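Local structure of particle-associated glycoside hydrolase (Acinetobacter phage Fri1, 6C72) at residues G67-R72 with V117-L122; V145-T150 with Q188-P193; F287-L290 with T295-Y298. The protein probably degrades the capsular polysaccharide of Acinetobacter baumannii as the tailspike depolymerase of the phage, opening the way for virus entry. All coordinates share one frame; numbering follows the deposited sequence.

Contact 1 (G67-R72 with V117-L122)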
loop_
_atom_site.group_PDB
_atom_site.type_symbol
_atom_site.label_atom_id
_atom_site.label_comp_id
_atom_site.label_asym_id
_atom_site.label_seq_id
_atom_site.Cartn_x
_atom_site.Cartn_y
_atom_site.Cartn_z
ATOM N N GLY A 67 30.754 -21.512 32.966
ATOM C CA GLY A 67 29.814 -20.812 33.820
ATOM C C GLY A 67 28.422 -20.688 33.238
ATOM O O GLY A 67 27.641 -19.858 33.706
ATOM N N LEU A 68 28.089 -21.505 32.234
ATOM C CA LEU A 68 26.812 -21.434 31.535
ATOM C C LEU A 68 26.331 -22.826 31.136
ATOM O O LEU A 68 25.450 -23.396 31.790
ATOM C CB LEU A 68 26.946 -20.532 30.306
ATOM C CG LEU A 68 25.833 -20.456 29.262
ATOM C CD1 LEU A 68 24.513 -20.092 29.883
ATOM C CD2 LEU A 68 26.221 -19.452 28.204
ATOM N N SER A 69 26.914 -23.392 30.077
ATOM C CA SER A 69 26.469 -24.690 29.587
ATOM C C SER A 69 27.165 -25.860 30.271
ATOM O O SER A 69 26.575 -26.944 30.379
ATOM C CB SER A 69 26.696 -24.784 28.074
ATOM O OG SER A 69 28.075 -24.798 27.772
ATOM N N VAL A 70 28.399 -25.669 30.735
ATOM C CA VAL A 70 29.188 -26.724 31.357
ATOM C C VAL A 70 29.592 -26.252 32.748
ATOM O O VAL A 70 30.363 -25.293 32.881
ATOM C CB VAL A 70 30.427 -27.076 30.519
ATOM C CG1 VAL A 70 31.298 -28.092 31.241
ATOM C CG2 VAL A 70 30.009 -27.617 29.170
ATOM N N ILE A 71 29.095 -26.936 33.777
ATOM C CA ILE A 71 29.449 -26.651 35.163
ATOM C C ILE A 71 30.299 -27.824 35.652
ATOM O O ILE A 71 29.781 -28.898 35.980
ATOM C CB ILE A 71 28.209 -26.433 36.042
ATOM C CG1 ILE A 71 27.326 -25.322 35.461
ATOM C CG2 ILE A 71 28.607 -26.093 37.472
ATOM C CD1 ILE A 71 28.055 -23.993 35.239
ATOM N N ARG A 72 31.616 -27.637 35.682
ATOM C CA ARG A 72 32.513 -28.718 36.057
ATOM C C ARG A 72 32.603 -28.837 37.574
ATOM O O ARG A 72 32.702 -27.832 38.288
ATOM C CB ARG A 72 33.903 -28.481 35.461
ATOM C CG ARG A 72 33.965 -28.592 33.934
ATOM C CD ARG A 72 33.891 -30.044 33.486
ATOM N NE ARG A 72 34.897 -30.854 34.168
ATOM C CZ ARG A 72 36.176 -30.924 33.803
ATOM N NH1 ARG A 72 36.621 -30.232 32.768
ATOM N NH2 ARG A 72 37.017 -31.689 34.479
ATOM N N VAL A 117 24.407 -15.413 23.823
ATOM C CA VAL A 117 23.986 -15.314 22.427
ATOM C C VAL A 117 24.627 -16.427 21.608
ATOM O O VAL A 117 23.962 -17.080 20.794
ATOM C CB VAL A 117 24.326 -13.922 21.859
ATOM C CG1 VAL A 117 23.982 -13.839 20.389
ATOM C CG2 VAL A 117 23.632 -12.840 22.655
ATOM N N ASP A 118 25.930 -16.665 21.826
ATOM C CA ASP A 118 26.650 -17.704 21.096
ATOM C C ASP A 118 26.094 -19.091 21.375
ATOM O O ASP A 118 25.988 -19.915 20.461
ATOM C CB ASP A 118 28.137 -17.673 21.442
ATOM C CG ASP A 118 28.858 -16.495 20.826
ATOM O OD1 ASP A 118 28.204 -15.677 20.139
ATOM O OD2 ASP A 118 30.098 -16.418 20.988
ATOM N N TYR A 119 25.751 -19.379 22.631
ATOM C CA TYR A 119 25.278 -20.721 22.954
ATOM C C TYR A 119 23.882 -20.973 22.390
ATOM O O TYR A 119 23.602 -22.072 21.888
ATOM C CB TYR A 119 25.306 -20.947 24.465
ATOM C CG TYR A 119 24.799 -22.312 24.852
ATOM C CD1 TYR A 119 25.514 -23.456 24.529
ATOM C CD2 TYR A 119 23.590 -22.458 25.512
ATOM C CE1 TYR A 119 25.055 -24.712 24.868
ATOM C CE2 TYR A 119 23.120 -23.714 25.865
ATOM C CZ TYR A 119 23.863 -24.837 25.543
ATOM O OH TYR A 119 23.397 -26.083 25.880
ATOM N N MET A 120 22.990 -19.970 22.464
ATOM C CA MET A 120 21.669 -20.112 21.853
ATOM C C MET A 120 21.784 -20.291 20.345
ATOM O O MET A 120 21.088 -21.125 19.757
ATOM C CB MET A 120 20.799 -18.896 22.172
ATOM C CG MET A 120 20.241 -18.880 23.582
ATOM S SD MET A 120 19.267 -20.336 24.007
ATOM C CE MET A 120 17.782 -20.069 23.059
ATOM N N ALA A 121 22.674 -19.533 19.706
ATOM C CA ALA A 121 22.919 -19.733 18.283
ATOM C C ALA A 121 23.494 -21.120 17.984
ATOM O O ALA A 121 23.372 -21.599 16.854
ATOM C CB ALA A 121 23.857 -18.647 17.752
ATOM N N LEU A 122 24.145 -21.759 18.953
ATOM C CA LEU A 122 24.623 -23.118 18.737
ATOM C C LEU A 122 23.479 -24.129 18.786
ATOM O O LEU A 122 23.508 -25.117 18.054
ATOM C CB LEU A 122 25.698 -23.465 19.773
ATOM C CG LEU A 122 26.543 -24.739 19.684
ATOM C CD1 LEU A 122 27.552 -24.677 18.558
ATOM C CD2 LEU A 122 27.254 -24.988 21.011
#
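Y119 reaches out from helix 110-122 to meet L68 and S69 in the bend that leads into strand 70-72. Its CG is anti to the backbone N (chi1 179°), which sends the ring off the helix toward that bend. Near the base, Y119 CB touches the methyl L68 CD2 at 4.1 Å. This is a plain apolar contact between two side chains that run obliquely to one another. Further along, S69 takes over. Its CB sits over one face of the ring, displaced toward the rim. Y119 CD1 is 4.0 Å from S69 CB. At Y119 CE1 the distance to S69 CB falls to 3.6 Å, the closest approach of the contact. Y119 CZ follows at 3.8 Å from S69 CB. At the tip, Y119 OH is 4.2 Å from S69 CB. S69 CB is 3.9 Å from the centroid of the Y119 ring and 24° off its normal, so this is a CH-pi contact over the face. The S69 hydroxyl is not used across the contact. OG is hydrogen-bonded to D66 OD2, a bond that holds the bend on its own side. L68 also packs on L83 and L90. The other side of the helix rests on V145, and L122 packs on S153 of the second subunit. Y119 thus joins the loop that leads into strand 70-72, outermost in the small N-terminal mixed sheet of this chain, to the helix beside the first coils of the parallel beta-helix. A helix at this N-terminal end is consistent with the cap commonly found on the beta-helices of phage tailspikes.

Contact 2 (V145-T150 with Q188-P193); sequences VEVRGT and QVYLVP
V145 meets Y190 through a water. Its carbonyl O accepts a hydrogen bond from water 1 at 2.6 Å, and Y190 OH donates to the same water at 2.8 Å. The direct distance from V145 O to Y190 OH is 3.8 Å, so the water fills the step between them. G200 O also lies at hydrogen-bonding distance from Y190 OH, and since both it and water 1 would take the one phenol proton, they must share or compete for it. E146 turns away from Y190. V147 turns its side chain back toward Y190. This is the inside of a parallel beta-helix: strands 145-148 and 188-192 lie on different faces of a coil, and Y190 spans the interior between them. The chain turns a corner at V189 and Y190. With CG anti to the backbone N (chi1 -161°), the ring extends from this corner toward strand 145-148. V147 CG2, the branch beside its own backbone N, makes the touch. It lies 3.7 Å from Y190 OH and 4.0 Å from Y190 CZ. The two side chains pass each other in opposite directions, and the methyl comes to the phenol end obliquely.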
loop_
_atom_site.group_PDB
_atom_site.type_symbol
_atom_site.label_atom_id
_atom_site.label_comp_id
_atom_site.label_asym_id
_atom_site.label_seq_id
_atom_site.Cartn_x
_atom_site.Cartn_y
_atom_site.Cartn_z
ATOM N N VAL A 145 18.720 -15.413 16.856
ATOM C CA VAL A 145 18.728 -15.138 18.287
ATOM C C VAL A 145 18.208 -13.727 18.506
ATOM O O VAL A 145 18.637 -12.792 17.818
ATOM C CB VAL A 145 20.131 -15.298 18.898
ATOM C CG1 VAL A 145 20.134 -14.804 20.350
ATOM C CG2 VAL A 145 20.591 -16.758 18.795
ATOM N N GLU A 146 17.290 -13.577 19.457
ATOM C CA GLU A 146 16.744 -12.288 19.854
ATOM C C GLU A 146 17.130 -12.002 21.302
ATOM O O GLU A 146 16.987 -12.871 22.168
ATOM C CB GLU A 146 15.218 -12.275 19.706
ATOM C CG GLU A 146 14.528 -11.054 20.317
ATOM C CD GLU A 146 13.011 -11.184 20.335
ATOM O OE1 GLU A 146 12.469 -12.146 19.741
ATOM O OE2 GLU A 146 12.351 -10.325 20.957
ATOM N N VAL A 147 17.600 -10.786 21.563
ATOM C CA VAL A 147 17.896 -10.319 22.913
ATOM C C VAL A 147 16.671 -9.563 23.402
ATOM O O VAL A 147 16.173 -8.669 22.708
ATOM C CB VAL A 147 19.152 -9.435 22.944
ATOM C CG1 VAL A 147 19.349 -8.831 24.318
ATOM C CG2 VAL A 147 20.383 -10.237 22.541
ATOM N N ARG A 148 16.141 -9.960 24.560
ATOM C CA ARG A 148 14.887 -9.420 25.063
ATOM C C ARG A 148 15.055 -8.960 26.506
ATOM O O ARG A 148 15.555 -9.710 27.346
ATOM C CB ARG A 148 13.763 -10.465 24.957
ATOM C CG ARG A 148 12.388 -9.930 25.340
ATOM C CD ARG A 148 11.290 -10.970 25.112
ATOM N NE ARG A 148 11.435 -12.122 25.996
ATOM C CZ ARG A 148 10.973 -13.341 25.730
ATOM N NH1 ARG A 148 10.334 -13.579 24.591
ATOM N NH2 ARG A 148 11.165 -14.327 26.599
ATOM N N GLY A 149 14.633 -7.729 26.791
ATOM C CA GLY A 149 14.658 -7.203 28.137
ATOM C C GLY A 149 13.362 -7.460 28.887
ATOM O O GLY A 149 12.471 -8.182 28.437
ATOM N N THR A 150 13.264 -6.825 30.055
ATOM C CA THR A 150 12.146 -6.976 30.977
ATOM C C THR A 150 11.563 -5.598 31.252
ATOM O O THR A 150 12.267 -4.712 31.740
ATOM C CB THR A 150 12.598 -7.629 32.292
ATOM O OG1 THR A 150 13.186 -8.916 32.036
ATOM C CG2 THR A 150 11.429 -7.781 33.275
ATOM N N GLN A 188 29.677 0.063 19.712
ATOM C CA GLN A 188 28.234 -0.116 19.610
ATOM C C GLN A 188 27.760 -1.033 20.724
ATOM O O GLN A 188 28.557 -1.736 21.351
ATOM C CB GLN A 188 27.815 -0.673 18.240
ATOM C CG GLN A 188 28.164 -2.130 17.993
ATOM C CD GLN A 188 29.649 -2.328 17.729
ATOM O OE1 GLN A 188 30.254 -1.584 16.953
ATOM N NE2 GLN A 188 30.237 -3.352 18.349
ATOM N N VAL A 189 26.448 -1.013 20.979
ATOM C CA VAL A 189 25.890 -1.937 21.960
ATOM C C VAL A 189 25.624 -3.291 21.320
ATOM O O VAL A 189 26.079 -4.332 21.817
ATOM C CB VAL A 189 24.600 -1.372 22.587
ATOM C CG1 VAL A 189 24.058 -2.339 23.640
ATOM C CG2 VAL A 189 24.823 0.005 23.192
ATOM N N TYR A 190 24.920 -3.286 20.185
ATOM C CA TYR A 190 24.408 -4.491 19.537
ATOM C C TYR A 190 24.812 -4.467 18.061
ATOM O O TYR A 190 24.216 -3.747 17.255
ATOM C CB TYR A 190 22.892 -4.564 19.689
ATOM C CG TYR A 190 22.284 -5.932 19.475
ATOM C CD1 TYR A 190 23.035 -7.095 19.662
ATOM C CD2 TYR A 190 20.946 -6.061 19.067
ATOM C CE1 TYR A 190 22.466 -8.349 19.482
ATOM C CE2 TYR A 190 20.365 -7.311 18.868
ATOM C CZ TYR A 190 21.126 -8.448 19.080
ATOM O OH TYR A 190 20.550 -9.685 18.892
ATOM N N LEU A 191 25.819 -5.250 17.698
ATOM C CA LEU A 191 26.302 -5.331 16.324
ATOM C C LEU A 191 25.699 -6.542 15.622
ATOM O O LEU A 191 25.783 -7.667 16.123
ATOM C CB LEU A 191 27.828 -5.407 16.292
ATOM C CG LEU A 191 28.497 -5.623 14.931
ATOM C CD1 LEU A 191 28.265 -4.446 13.994
ATOM C CD2 LEU A 191 29.981 -5.923 15.108
ATOM N N VAL A 192 25.082 -6.314 14.472
ATOM C CA VAL A 192 24.557 -7.430 13.698
ATOM C C VAL A 192 25.462 -7.633 12.489
ATOM O O VAL A 192 25.283 -6.954 11.470
ATOM C CB VAL A 192 23.107 -7.192 13.272
ATOM C CG1 VAL A 192 22.538 -8.460 12.692
ATOM C CG2 VAL A 192 22.272 -6.687 14.454
ATOM N N PRO A 193 26.426 -8.555 12.554
ATOM C CA PRO A 193 27.396 -8.711 11.462
ATOM C C PRO A 193 26.715 -9.110 10.166
ATOM O O PRO A 193 25.568 -9.560 10.148
ATOM C CB PRO A 193 28.318 -9.842 11.945
ATOM C CG PRO A 193 28.117 -9.921 13.384
ATOM C CD PRO A 193 26.679 -9.499 13.650
HETATM O O HOH W 1 21.174 -12.268 18.119
#

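Contact 3 (F287-L290 with T295-Y298)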
loop_
_atom_site.group_PDB
_atom_site.type_symbol
_atom_site.label_atom_id
_atom_site.label_comp_id
_atom_site.label_asym_id
_atom_site.label_seq_id
_atom_site.Cartn_x
_atom_site.Cartn_y
_atom_site.Cartn_z
ATOM N N PHE A 287 11.106 9.486 16.184
ATOM C CA PHE A 287 12.479 9.965 16.048
ATOM C C PHE A 287 12.513 11.368 16.642
ATOM O O PHE A 287 11.899 12.287 16.089
ATOM C CB PHE A 287 12.933 9.965 14.582
ATOM C CG PHE A 287 12.729 8.640 13.870
ATOM C CD1 PHE A 287 11.505 8.321 13.291
ATOM C CD2 PHE A 287 13.768 7.716 13.786
ATOM C CE1 PHE A 287 11.310 7.117 12.641
ATOM C CE2 PHE A 287 13.592 6.505 13.132
ATOM C CZ PHE A 287 12.357 6.202 12.555
ATOM N N GLN A 288 13.172 11.535 17.788
ATOM C CA GLN A 288 13.010 12.760 18.570
ATOM C C GLN A 288 14.359 13.289 19.028
ATOM O O GLN A 288 15.123 12.563 19.667
ATOM C CB GLN A 288 12.097 12.527 19.782
ATOM C CG GLN A 288 10.970 11.554 19.502
ATOM C CD GLN A 288 9.819 11.669 20.477
ATOM O OE1 GLN A 288 9.348 12.774 20.770
ATOM N NE2 GLN A 288 9.344 10.530 20.974
ATOM N N GLN A 289 14.645 14.551 18.702
ATOM C CA GLN A 289 15.763 15.312 19.269
ATOM C C GLN A 289 15.190 16.380 20.206
ATOM O O GLN A 289 15.062 17.548 19.848
ATOM C CB GLN A 289 16.607 15.929 18.160
ATOM C CG GLN A 289 17.308 14.903 17.272
ATOM C CD GLN A 289 18.633 14.392 17.858
ATOM O OE1 GLN A 289 18.839 14.400 19.068
ATOM N NE2 GLN A 289 19.533 13.943 16.984
ATOM N N LEU A 290 14.885 15.980 21.437
ATOM C CA LEU A 290 14.247 16.869 22.400
ATOM C C LEU A 290 15.188 17.306 23.521
ATOM O O LEU A 290 14.727 17.806 24.550
ATOM C CB LEU A 290 12.999 16.205 22.984
ATOM C CG LEU A 290 11.918 15.873 21.955
ATOM C CD1 LEU A 290 10.659 15.354 22.642
ATOM C CD2 LEU A 290 11.597 17.091 21.083
ATOM N N THR A 295 23.925 18.939 21.539
ATOM C CA THR A 295 23.899 19.378 20.148
ATOM C C THR A 295 24.057 18.194 19.195
ATOM O O THR A 295 24.771 17.228 19.478
ATOM C CB THR A 295 24.992 20.418 19.924
ATOM O OG1 THR A 295 26.266 19.854 20.273
ATOM C CG2 THR A 295 24.723 21.629 20.813
ATOM N N TRP A 296 23.392 18.284 18.043
ATOM C CA TRP A 296 23.317 17.168 17.107
ATOM C C TRP A 296 23.334 17.695 15.666
ATOM O O TRP A 296 23.394 18.903 15.418
ATOM C CB TRP A 296 22.078 16.308 17.392
ATOM C CG TRP A 296 20.827 17.110 17.624
ATOM C CD1 TRP A 296 20.383 17.633 18.808
ATOM C CD2 TRP A 296 19.897 17.543 16.619
ATOM N NE1 TRP A 296 19.205 18.324 18.607
ATOM C CE2 TRP A 296 18.889 18.288 17.273
ATOM C CE3 TRP A 296 19.805 17.347 15.238
ATOM C CZ2 TRP A 296 17.804 18.843 16.589
ATOM C CZ3 TRP A 296 18.728 17.895 14.562
ATOM C CH2 TRP A 296 17.744 18.644 15.236
ATOM N N VAL A 297 23.284 16.775 14.703
ATOM C CA VAL A 297 23.500 17.134 13.300
ATOM C C VAL A 297 22.183 17.152 12.528
ATOM O O VAL A 297 21.761 18.202 12.028
ATOM C CB VAL A 297 24.511 16.177 12.638
ATOM C CG1 VAL A 297 24.851 16.649 11.217
ATOM C CG2 VAL A 297 25.770 16.042 13.515
ATOM N N TYR A 298 21.531 15.998 12.413
ATOM C CA TYR A 298 20.237 15.904 11.752
ATOM C C TYR A 298 19.273 15.107 12.621
ATOM O O TYR A 298 19.645 14.533 13.648
ATOM C CB TYR A 298 20.332 15.234 10.378
ATOM C CG TYR A 298 21.384 15.785 9.440
ATOM C CD1 TYR A 298 21.386 17.124 9.081
ATOM C CD2 TYR A 298 22.341 14.942 8.864
ATOM C CE1 TYR A 298 22.332 17.630 8.212
ATOM C CE2 TYR A 298 23.291 15.436 7.971
ATOM C CZ TYR A 298 23.274 16.782 7.655
ATOM O OH TYR A 298 24.193 17.298 6.782
HETATM O O HOH W 2 17.111 19.478 20.176
#
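Q289 lies flat on W296. The amide plane of the glutamine and the indole plane are only 10° apart, so the two groups are stacked. The side chains run past each other in opposite directions. Q289 CB is over the five-membered ring of W296, 3.7 Å from its centroid and 28° off the normal, a CH-pi contact. Its closest atom there is W296 CE2, at 3.4 Å from Q289 CB. A bend at chi2 (-83°) folds the chain back across the indole and places Q289 CD 3.5 Å from W296 CG. Q289 NE2 is held mainly by A267 O and adds a weak hydrogen bond to Y298 O at 3.4 Å. The A267 bond and the stack mainly set the amide's rotation. Water 2 closes the other end. It lies in the indole plane at the ring edge, accepts from W296 NE1 at 2.9 Å and donates to Q289 O at 2.8 Å. The buried indole N-H is thereby satisfied. The loop before strand 300-302 is thus tied back to the end of strand 286-289. W296 also packs on A324 of strand 321-324 in the next coil, and Y298 rests on T333 and L335 of strand 333-336.

How the contacts relate
The three contacts follow one another along the chain and along the spike. Contacts 1 and 2 adjoin, with centres about 17 Å apart. They meet where the helix of contact 1 packs on V145: A121 N is 3.6 Å from V145 CG2. Both contacts touch the second subunit. The side chains of L68 and V147 each stand back about 11 Å from a bound zinc ion. H91, a zinc-binding residue with no zinc on it in this chain, has its side chain about 8 Å from that of L68 and about 11 Å from that of V147. Contact 3 is centred about 23 Å from contact 2 and about 40 Å from contact 1, away from the zinc-binding sites.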